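Local structure of putative periplasmic protein (Wolinella succinogenes, 3KN3) at residues P26-D31 / I225-S230; L109-Q114 / L138-E143; A157-A162 / I177-N182. The protein is a putative periplasmic solute-binding protein of the periplasmic binding protein fold that can hold glutathione and may serve tungstate-type ABC transport. All coordinates share one frame; numbering follows the deposited sequence.

In the fold
Contact 1 joins helices 20-32 and 218-229 in one lobe, whereas contacts 2 and 3 belong to the other lobe, built on the five-stranded sheet; contact 1 lies across the chain's centre from both. No two contacts use the same helix. Contact 3 is the buried one, an isoleucine methyl on a tyrosine face, with helix 155-164 against helix 173-182. Contact 1 is partly buried and combines aromatic packing with a less certain indole-carboxylate bond. Contact 2 is a surface contact, carried by a lysine-glutamate salt bridge between helix 103-113 and a loop. The centres of contacts 2 and 3 are about 23 Å apart, and no residue touches across.

Contact 1. Residues P26-D31 / I225-S230; sequences PAYKKD and IDWIVS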
loop_
_atom_site.group_PDB
_atom_site.type_symbol
_atom_site.label_atom_id
_atom_site.label_comp_id
_atom_site.label_asym_id
_atom_site.label_seq_id
_atom_site.Cartn_x
_atom_site.Cartn_y
_atom_site.Cartn_z
ATOM N N PRO A 26 -15.636 4.593 12.061
ATOM C CA PRO A 26 -16.306 4.507 13.364
ATOM C C PRO A 26 -15.491 5.203 14.453
ATOM O O PRO A 26 -16.058 5.871 15.320
ATOM C CB PRO A 26 -16.365 2.999 13.632
ATOM C CG PRO A 26 -16.179 2.362 12.297
ATOM C CD PRO A 26 -15.254 3.267 11.555
ATOM N N ALA A 27 -14.172 5.058 14.406
ATOM C CA ALA A 27 -13.330 5.712 15.403
ATOM C C ALA A 27 -13.420 7.238 15.305
ATOM O O ALA A 27 -13.403 7.930 16.321
ATOM C CB ALA A 27 -11.894 5.253 15.276
ATOM N N TYR A 28 -13.519 7.756 14.085
ATOM C CA TYR A 28 -13.590 9.200 13.882
ATOM C C TYR A 28 -14.947 9.743 14.347
ATOM O O TYR A 28 -15.026 10.796 14.987
ATOM C CB TYR A 28 -13.330 9.555 12.411
ATOM C CG TYR A 28 -13.181 11.040 12.147
ATOM C CD1 TYR A 28 -12.225 11.791 12.826
ATOM C CD2 TYR A 28 -13.986 11.692 11.218
ATOM C CE1 TYR A 28 -12.085 13.144 12.604
ATOM C CE2 TYR A 28 -13.842 13.052 10.983
ATOM C CZ TYR A 28 -12.879 13.772 11.687
ATOM O OH TYR A 28 -12.722 15.122 11.473
ATOM N N LYS A 29 -16.004 9.005 14.025
ATOM C CA LYS A 29 -17.349 9.364 14.429
ATOM C C LYS A 29 -17.430 9.454 15.946
ATOM O O LYS A 29 -18.062 10.346 16.487
ATOM C CB LYS A 29 -18.341 8.320 13.923
ATOM C CG LYS A 29 -19.788 8.670 14.216
ATOM C CD LYS A 29 -20.129 10.044 13.668
ATOM C CE LYS A 29 -21.498 10.483 14.128
ATOM N NZ LYS A 29 -22.537 9.581 13.595
ATOM N N LYS A 30 -16.767 8.517 16.618
ATOM C CA LYS A 30 -16.718 8.474 18.073
ATOM C C LYS A 30 -15.965 9.659 18.689
ATOM O O LYS A 30 -16.392 10.208 19.700
ATOM C CB LYS A 30 -16.094 7.153 18.533
ATOM C CG LYS A 30 -15.526 7.158 19.947
ATOM C CD LYS A 30 -15.919 5.894 20.693
ATOM C CE LYS A 30 -17.310 6.048 21.315
ATOM N NZ LYS A 30 -18.073 4.763 21.391
ATOM N N ASP A 31 -14.854 10.061 18.083
ATOM C CA ASP A 31 -14.045 11.122 18.673
ATOM C C ASP A 31 -14.562 12.505 18.363
ATOM O O ASP A 31 -14.221 13.468 19.049
ATOM C CB ASP A 31 -12.596 11.033 18.202
ATOM C CG ASP A 31 -11.853 9.884 18.832
ATOM O OD1 ASP A 31 -10.665 9.700 18.506
ATOM O OD2 ASP A 31 -12.457 9.161 19.651
ATOM N N ILE A 225 -7.490 15.295 9.092
ATOM C CA ILE A 225 -6.061 15.084 8.932
ATOM C C ILE A 225 -5.330 15.241 10.266
ATOM O O ILE A 225 -4.441 14.458 10.589
ATOM C CB ILE A 225 -5.472 16.034 7.856
ATOM C CG1 ILE A 225 -5.837 15.547 6.454
ATOM C CG2 ILE A 225 -3.970 16.172 8.006
ATOM C CD1 ILE A 225 -5.471 16.536 5.373
ATOM N N ASP A 226 -5.708 16.243 11.047
ATOM C CA ASP A 226 -5.072 16.448 12.343
ATOM C C ASP A 226 -5.358 15.252 13.258
ATOM O O ASP A 226 -4.495 14.795 14.002
ATOM C CB ASP A 226 -5.549 17.748 12.993
ATOM C CG ASP A 226 -5.062 18.998 12.262
ATOM O OD1 ASP A 226 -4.156 18.891 11.409
ATOM O OD2 ASP A 226 -5.585 20.100 12.555
ATOM N N TRP A 227 -6.577 14.733 13.184
ATOM C CA TRP A 227 -6.966 13.585 14.001
ATOM C C TRP A 227 -6.061 12.386 13.692
ATOM O O TRP A 227 -5.486 11.775 14.591
ATOM C CB TRP A 227 -8.437 13.268 13.744
ATOM C CG TRP A 227 -8.968 12.047 14.406
ATOM C CD1 TRP A 227 -9.320 11.917 15.713
ATOM C CD2 TRP A 227 -9.252 10.790 13.787
ATOM N NE1 TRP A 227 -9.777 10.651 15.956
ATOM C CE2 TRP A 227 -9.751 9.938 14.787
ATOM C CE3 TRP A 227 -9.123 10.299 12.483
ATOM C CZ2 TRP A 227 -10.132 8.612 14.525
ATOM C CZ3 TRP A 227 -9.493 8.980 12.228
ATOM C CH2 TRP A 227 -9.989 8.156 13.245
ATOM N N ILE A 228 -5.922 12.082 12.408
ATOM C CA ILE A 228 -5.069 11.002 11.933
ATOM C C ILE A 228 -3.611 11.174 12.391
ATOM O O ILE A 228 -2.954 10.249 12.851
ATOM C CB ILE A 228 -5.092 10.992 10.404
ATOM C CG1 ILE A 228 -6.410 10.394 9.899
ATOM C CG2 ILE A 228 -3.882 10.264 9.860
ATOM C CD1 ILE A 228 -6.455 8.890 9.945
ATOM N N VAL A 229 -3.123 12.389 12.269
ATOM C CA VAL A 229 -1.747 12.700 12.572
ATOM C C VAL A 229 -1.476 12.733 14.084
ATOM O O VAL A 229 -0.331 12.595 14.514
ATOM C CB VAL A 229 -1.416 14.042 11.909
ATOM C CG1 VAL A 229 -0.802 15.001 12.886
ATOM C CG2 VAL A 229 -0.581 13.828 10.655
ATOM N N SER A 230 -2.534 12.884 14.886
ATOM C CA SER A 230 -2.411 12.971 16.349
ATOM C C SER A 230 -1.790 11.721 16.960
ATOM O O SER A 230 -2.013 10.603 16.480
ATOM C CB SER A 230 -3.771 13.237 17.013
ATOM O OG SER A 230 -4.409 12.031 17.404
#
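W227 reaches from helix 218-229 into the side of helix 20-32, where its indole meets A27, Y28 and D31. The contact joins two helices of one lobe of the periplasmic binding protein fold, away from the residues that bind glutathione. The axes of the short helical segments pass 11.6 Å apart with a crossing angle of 107°, so the indole spans the gap, and its CZ2 reaches the backbone, 3.6 Å from A27 C. W227 CG stands anti to the backbone N (chi1 175°), which extends the indole across that gap.

The tight part is the Y28 side. Y28 CD1 sits over one face of the indole, near its rim, 3.3 Å from W227 CD2. The tyrosine CB adds a CH-pi contact, 3.9 Å from the centroid of the six-membered ring of W227 and close to its normal. With the ring planes 58° apart, the pair is neither a parallel stack nor a T-shape. The A27 methyl completes this part at the indole edge, its CB 3.9 Å from W227 CZ2.

The more open side is that of D31, which is partly exposed and buries less surface here than Y28. W227 NE1 points at D31 OD1 in a modelled hydrogen bond, but another atom sits too close to OD1, so its geometry is doubtful. K232 forms a salt bridge with the same oxygen, equally subject to that doubt.

Around this contact, F224 meets the Y28 ring edge-to-face, and M233 of helix 231-238 touches both D31 and W227. On the sheet side, I225 and I228 pack against strands 78-82 and 202-208, through T79, V81 and I205, so helix 218-229 rests on these strands while W227 reaches across to helix 20-32.

Contact 2. Residues L109-Q114 / L138-E143; sequences LIEKEQ and LGKIPE
K140 and E111 reach towards each other from opposite directions and close a salt bridge, with K140 NZ 2.9 Å from E111 OE2. The ammonium meets the syn side of that oxygen, 27° out of the carboxylate plane, so the bond is tilted. A chi1 of -171° points E111 CG away from its own backbone N, and the chain stays extended beyond it, which carries the carboxylate away from the helix. Beyond CG the K140 chain is extended until chi4 (58°), where it bends and brings NZ to OE2.

The other oxygen of the carboxylate has an apolar neighbour here: L138 CD1 lies 3.6 Å from E111 OE1, and the leucine crosses the glutamate obliquely. L138 CD1 is also 3.6 Å from E111 OE2, so one methyl touches both oxygens.

This is the outer edge of the lobe, where the ends of two helices of an alpha-beta periplasmic binding protein fold come together. Helix 103-113 finishes in a Schellman motif, Q114 taking positive phi, and helix 125-138 passes at G139, also of positive phi, into the loop leading to strand 148-150.

Other charged groups are paired outside the contact: E113 OE1 with K97, and E143 OE2 with R131. K140 NZ has a second, long and weak ion pair with E145 OE1, an oxygen that also lies close to E111 OE2. K140 thus lies near two carboxylates, and its charge would probably ease their mutual repulsion. W147 touches the E111 side chain, while P142 packs on W134 and Y148.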
loop_
_atom_site.group_PDB
_atom_site.type_symbol
_atom_site.label_atom_id
_atom_site.label_comp_id
_atom_site.label_asym_id
_atom_site.label_seq_id
_atom_site.Cartn_x
_atom_site.Cartn_y
_atom_site.Cartn_z
ATOM N N LEU A 109 21.542 -11.503 -1.781
ATOM C CA LEU A 109 21.743 -12.931 -1.636
ATOM C C LEU A 109 20.966 -13.689 -2.705
ATOM O O LEU A 109 21.459 -14.644 -3.288
ATOM C CB LEU A 109 21.292 -13.395 -0.248
ATOM C CG LEU A 109 21.633 -14.859 0.062
ATOM C CD1 LEU A 109 23.121 -15.107 -0.177
ATOM C CD2 LEU A 109 21.233 -15.234 1.495
ATOM N N ILE A 110 19.736 -13.257 -2.928
ATOM C CA ILE A 110 18.876 -13.813 -3.951
ATOM C C ILE A 110 19.565 -13.741 -5.307
ATOM O O ILE A 110 19.600 -14.719 -6.050
ATOM C CB ILE A 110 17.525 -13.066 -3.991
ATOM C CG1 ILE A 110 16.649 -13.508 -2.822
ATOM C CG2 ILE A 110 16.803 -13.316 -5.286
ATOM C CD1 ILE A 110 15.467 -12.593 -2.554
ATOM N N GLU A 111 20.138 -12.587 -5.615
ATOM C CA GLU A 111 20.873 -12.442 -6.857
ATOM C C GLU A 111 22.089 -13.363 -6.910
ATOM O O GLU A 111 22.264 -14.128 -7.862
ATOM C CB GLU A 111 21.307 -10.999 -7.052
ATOM C CG GLU A 111 21.880 -10.750 -8.417
ATOM C CD GLU A 111 22.331 -9.330 -8.592
ATOM O OE1 GLU A 111 22.909 -8.783 -7.626
ATOM O OE2 GLU A 111 22.110 -8.762 -9.688
ATOM N N LYS A 112 22.926 -13.278 -5.882
ATOM C CA LYS A 112 24.128 -14.102 -5.786
ATOM C C LYS A 112 23.822 -15.590 -5.990
ATOM O O LYS A 112 24.417 -16.244 -6.845
ATOM C CB LYS A 112 24.847 -13.856 -4.446
ATOM C CG LYS A 112 26.091 -14.717 -4.205
ATOM C CD LYS A 112 27.070 -14.041 -3.233
ATOM C CE LYS A 112 27.205 -14.788 -1.904
ATOM N NZ LYS A 112 28.149 -15.940 -1.966
ATOM N N GLU A 113 22.885 -16.120 -5.217
ATOM C CA GLU A 113 22.554 -17.535 -5.328
ATOM C C GLU A 113 21.588 -17.816 -6.473
ATOM O O GLU A 113 21.284 -18.969 -6.767
ATOM C CB GLU A 113 22.003 -18.060 -4.002
ATOM C CG GLU A 113 22.999 -17.942 -2.864
ATOM C CD GLU A 113 22.520 -18.623 -1.610
ATOM O OE1 GLU A 113 21.379 -19.124 -1.618
ATOM O OE2 GLU A 113 23.276 -18.662 -0.618
ATOM N N GLN A 114 21.123 -16.754 -7.125
ATOM C CA GLN A 114 20.139 -16.857 -8.212
ATOM C C GLN A 114 18.899 -17.652 -7.815
ATOM O O GLN A 114 18.557 -18.622 -8.478
ATOM C CB GLN A 114 20.771 -17.492 -9.460
ATOM C CG GLN A 114 21.875 -16.664 -10.102
ATOM C CD GLN A 114 22.307 -17.209 -11.455
ATOM O OE1 GLN A 114 21.986 -16.635 -12.502
ATOM N NE2 GLN A 114 23.033 -18.325 -11.440
ATOM N N LEU A 138 19.742 -3.071 -5.086
ATOM C CA LEU A 138 20.847 -3.371 -5.992
ATOM C C LEU A 138 21.273 -2.161 -6.800
ATOM O O LEU A 138 22.305 -2.193 -7.462
ATOM C CB LEU A 138 20.481 -4.503 -6.966
ATOM C CG LEU A 138 20.028 -5.855 -6.423
ATOM C CD1 LEU A 138 19.892 -6.844 -7.568
ATOM C CD2 LEU A 138 20.993 -6.372 -5.380
ATOM N N GLY A 139 20.461 -1.111 -6.781
ATOM C CA GLY A 139 20.662 0.002 -7.692
ATOM C C GLY A 139 20.163 -0.270 -9.110
ATOM O O GLY A 139 20.355 0.543 -10.010
ATOM N N LYS A 140 19.516 -1.416 -9.307
ATOM C CA LYS A 140 18.948 -1.769 -10.607
ATOM C C LYS A 140 17.853 -2.825 -10.462
ATOM O O LYS A 140 17.850 -3.614 -9.515
ATOM C CB LYS A 140 20.024 -2.295 -11.545
ATOM C CG LYS A 140 20.671 -3.564 -11.043
ATOM C CD LYS A 140 21.354 -4.309 -12.163
ATOM C CE LYS A 140 21.921 -5.637 -11.674
ATOM N NZ LYS A 140 20.865 -6.513 -11.092
ATOM N N ILE A 141 16.916 -2.835 -11.402
ATOM C CA ILE A 141 15.932 -3.901 -11.450
ATOM C C ILE A 141 16.504 -5.028 -12.277
ATOM O O ILE A 141 16.870 -4.826 -13.424
ATOM C CB ILE A 141 14.658 -3.433 -12.099
ATOM C CG1 ILE A 141 14.397 -1.974 -11.725
ATOM C CG2 ILE A 141 13.515 -4.371 -11.733
ATOM C CD1 ILE A 141 13.275 -1.778 -10.762
ATOM N N PRO A 142 16.601 -6.223 -11.694
ATOM C CA PRO A 142 17.235 -7.356 -12.386
ATOM C C PRO A 142 16.349 -7.934 -13.508
ATOM O O PRO A 142 16.280 -9.147 -13.691
ATOM C CB PRO A 142 17.428 -8.379 -11.266
ATOM C CG PRO A 142 16.314 -8.077 -10.288
ATOM C CD PRO A 142 16.065 -6.588 -10.371
ATOM N N GLU A 143 15.695 -7.049 -14.250
ATOM C CA GLU A 143 14.798 -7.405 -15.349
ATOM C C GLU A 143 15.257 -8.492 -16.314
ATOM O O GLU A 143 14.426 -9.123 -16.951
ATOM C CB GLU A 143 14.468 -6.160 -16.172
ATOM C CG GLU A 143 13.105 -5.580 -15.876
ATOM C CD GLU A 143 12.959 -4.150 -16.369
ATOM O OE1 GLU A 143 13.442 -3.846 -17.478
ATOM O OE2 GLU A 143 12.360 -3.330 -15.645
#

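Contact 3. Residues A157-A162 / I177-N182; sequences ATINIA and IKYESN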
loop_
_atom_site.group_PDB
_atom_site.type_symbol
_atom_site.label_atom_id
_atom_site.label_comp_id
_atom_site.label_asym_id
_atom_site.label_seq_id
_atom_site.Cartn_x
_atom_site.Cartn_y
_atom_site.Cartn_z
ATOM N N ALA A 157 -2.371 -14.979 -8.211
ATOM C CA ALA A 157 -1.851 -15.883 -9.233
ATOM C C ALA A 157 -0.324 -15.950 -9.188
ATOM O O ALA A 157 0.262 -17.013 -9.397
ATOM C CB ALA A 157 -2.326 -15.460 -10.622
ATOM N N THR A 158 0.318 -14.815 -8.917
ATOM C CA THR A 158 1.777 -14.776 -8.885
ATOM C C THR A 158 2.333 -15.425 -7.612
ATOM O O THR A 158 3.445 -15.937 -7.606
ATOM C CB THR A 158 2.377 -13.354 -9.129
ATOM O OG1 THR A 158 2.904 -12.829 -7.915
ATOM C CG2 THR A 158 1.366 -12.401 -9.677
ATOM N N ILE A 159 1.554 -15.438 -6.542
ATOM C CA ILE A 159 1.930 -16.229 -5.375
ATOM C C ILE A 159 1.919 -17.721 -5.731
ATOM O O ILE A 159 2.808 -18.482 -5.349
ATOM C CB ILE A 159 1.003 -15.971 -4.172
ATOM C CG1 ILE A 159 1.108 -14.514 -3.714
ATOM C CG2 ILE A 159 1.355 -16.892 -3.030
ATOM C CD1 ILE A 159 0.349 -14.214 -2.456
ATOM N N ASN A 160 0.912 -18.143 -6.475
ATOM C CA ASN A 160 0.855 -19.549 -6.860
ATOM C C ASN A 160 1.995 -19.944 -7.794
ATOM O O ASN A 160 2.537 -21.047 -7.699
ATOM C CB ASN A 160 -0.507 -19.908 -7.456
ATOM C CG ASN A 160 -1.609 -19.919 -6.403
ATOM O OD1 ASN A 160 -1.413 -20.416 -5.284
ATOM N ND2 ASN A 160 -2.771 -19.364 -6.754
ATOM N N ILE A 161 2.368 -19.034 -8.684
ATOM C CA ILE A 161 3.499 -19.290 -9.550
ATOM C C ILE A 161 4.769 -19.422 -8.722
ATOM O O ILE A 161 5.552 -20.342 -8.957
ATOM C CB ILE A 161 3.653 -18.192 -10.596
ATOM C CG1 ILE A 161 2.544 -18.303 -11.649
ATOM C CG2 ILE A 161 4.999 -18.279 -11.260
ATOM C CD1 ILE A 161 2.377 -17.033 -12.467
ATOM N N ALA A 162 4.972 -18.518 -7.752
ATOM C CA ALA A 162 6.167 -18.585 -6.907
ATOM C C ALA A 162 6.219 -19.918 -6.176
ATOM O O ALA A 162 7.273 -20.537 -6.059
ATOM C CB ALA A 162 6.244 -17.397 -5.890
ATOM N N ILE A 177 -2.623 -13.157 3.873
ATOM C CA ILE A 177 -3.603 -13.664 4.823
ATOM C C ILE A 177 -4.715 -14.435 4.117
ATOM O O ILE A 177 -5.070 -15.541 4.524
ATOM C CB ILE A 177 -4.206 -12.538 5.644
ATOM C CG1 ILE A 177 -3.308 -12.266 6.851
ATOM C CG2 ILE A 177 -5.600 -12.931 6.096
ATOM C CD1 ILE A 177 -3.136 -10.800 7.176
ATOM N N LYS A 178 -5.253 -13.843 3.054
ATOM C CA LYS A 178 -6.236 -14.511 2.214
ATOM C C LYS A 178 -5.663 -15.815 1.669
ATOM O O LYS A 178 -6.253 -16.873 1.853
ATOM C CB LYS A 178 -6.694 -13.592 1.080
ATOM C CG LYS A 178 -7.222 -12.247 1.574
ATOM C CD LYS A 178 -7.618 -11.325 0.423
ATOM C CE LYS A 178 -7.924 -9.908 0.920
ATOM N NZ LYS A 178 -8.255 -8.956 -0.188
ATOM N N TYR A 179 -4.506 -15.742 1.017
ATOM C CA TYR A 179 -3.848 -16.953 0.536
ATOM C C TYR A 179 -3.769 -18.010 1.645
ATOM O O TYR A 179 -3.937 -19.201 1.388
ATOM C CB TYR A 179 -2.444 -16.654 -0.029
ATOM C CG TYR A 179 -1.690 -17.889 -0.531
ATOM C CD1 TYR A 179 -1.851 -18.346 -1.837
ATOM C CD2 TYR A 179 -0.821 -18.598 0.305
ATOM C CE1 TYR A 179 -1.168 -19.474 -2.300
ATOM C CE2 TYR A 179 -0.134 -19.733 -0.152
ATOM C CZ TYR A 179 -0.308 -20.161 -1.456
ATOM O OH TYR A 179 0.359 -21.281 -1.926
ATOM N N GLU A 180 -3.526 -17.569 2.875
ATOM C CA GLU A 180 -3.333 -18.492 3.991
ATOM C C GLU A 180 -4.624 -19.198 4.398
ATOM O O GLU A 180 -4.613 -20.379 4.757
ATOM C CB GLU A 180 -2.749 -17.760 5.199
ATOM C CG GLU A 180 -1.241 -17.887 5.353
ATOM C CD GLU A 180 -0.730 -17.247 6.638
ATOM O OE1 GLU A 180 -1.342 -16.261 7.105
ATOM O OE2 GLU A 180 0.287 -17.732 7.181
ATOM N N SER A 181 -5.731 -18.463 4.359
ATOM C CA SER A 181 -7.022 -19.028 4.707
ATOM C C SER A 181 -7.388 -20.123 3.713
ATOM O O SER A 181 -8.129 -21.044 4.040
ATOM C CB SER A 181 -8.092 -17.944 4.727
ATOM O OG SER A 181 -8.138 -17.262 3.490
ATOM N N ASN A 182 -6.853 -20.023 2.500
ATOM C CA ASN A 182 -7.057 -21.049 1.483
ATOM C C ASN A 182 -6.335 -22.339 1.819
ATOM O O ASN A 182 -6.918 -23.414 1.785
ATOM C CB ASN A 182 -6.567 -20.563 0.122
ATOM C CG ASN A 182 -7.215 -19.270 -0.297
ATOM O OD1 ASN A 182 -8.343 -18.981 0.102
ATOM N ND2 ASN A 182 -6.507 -18.478 -1.105
#
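Between segments 157-162 and 177-182 the nearest CA atoms are those of I159 and Y179, 8.3 Å apart, so side chains make the whole contact. With chi1 at 179° the Y179 ring swings clear of its own helix towards helix 155-164. I159 CG2 lies over one face of that ring in a CH-pi contact, 3.8 Å from its centroid and 16° off the normal. The methyl is displaced towards the rim, and I159 CG2 is 3.7 Å from Y179 CE1.

N160, one residue further on, approaches the ring at its edge. Its OD1 lies in the ring plane, 3.1 Å from Y179 CE1, with amide and ring planes 49° apart; this oxygen meets a ring carbon, and the phenol oxygen is farther off.

The I159 side chain is about 7 Å from that of R120, which binds glutathione in a structure of this protein of periplasmic binding protein fold. H183 stacks on Y179, and L156 and E163 also touch it. I159 packs on T171 and A162 on V118, so helix 155-164 packs on strands 168-172 and 117-119 and meets helix 173-182 through Y179.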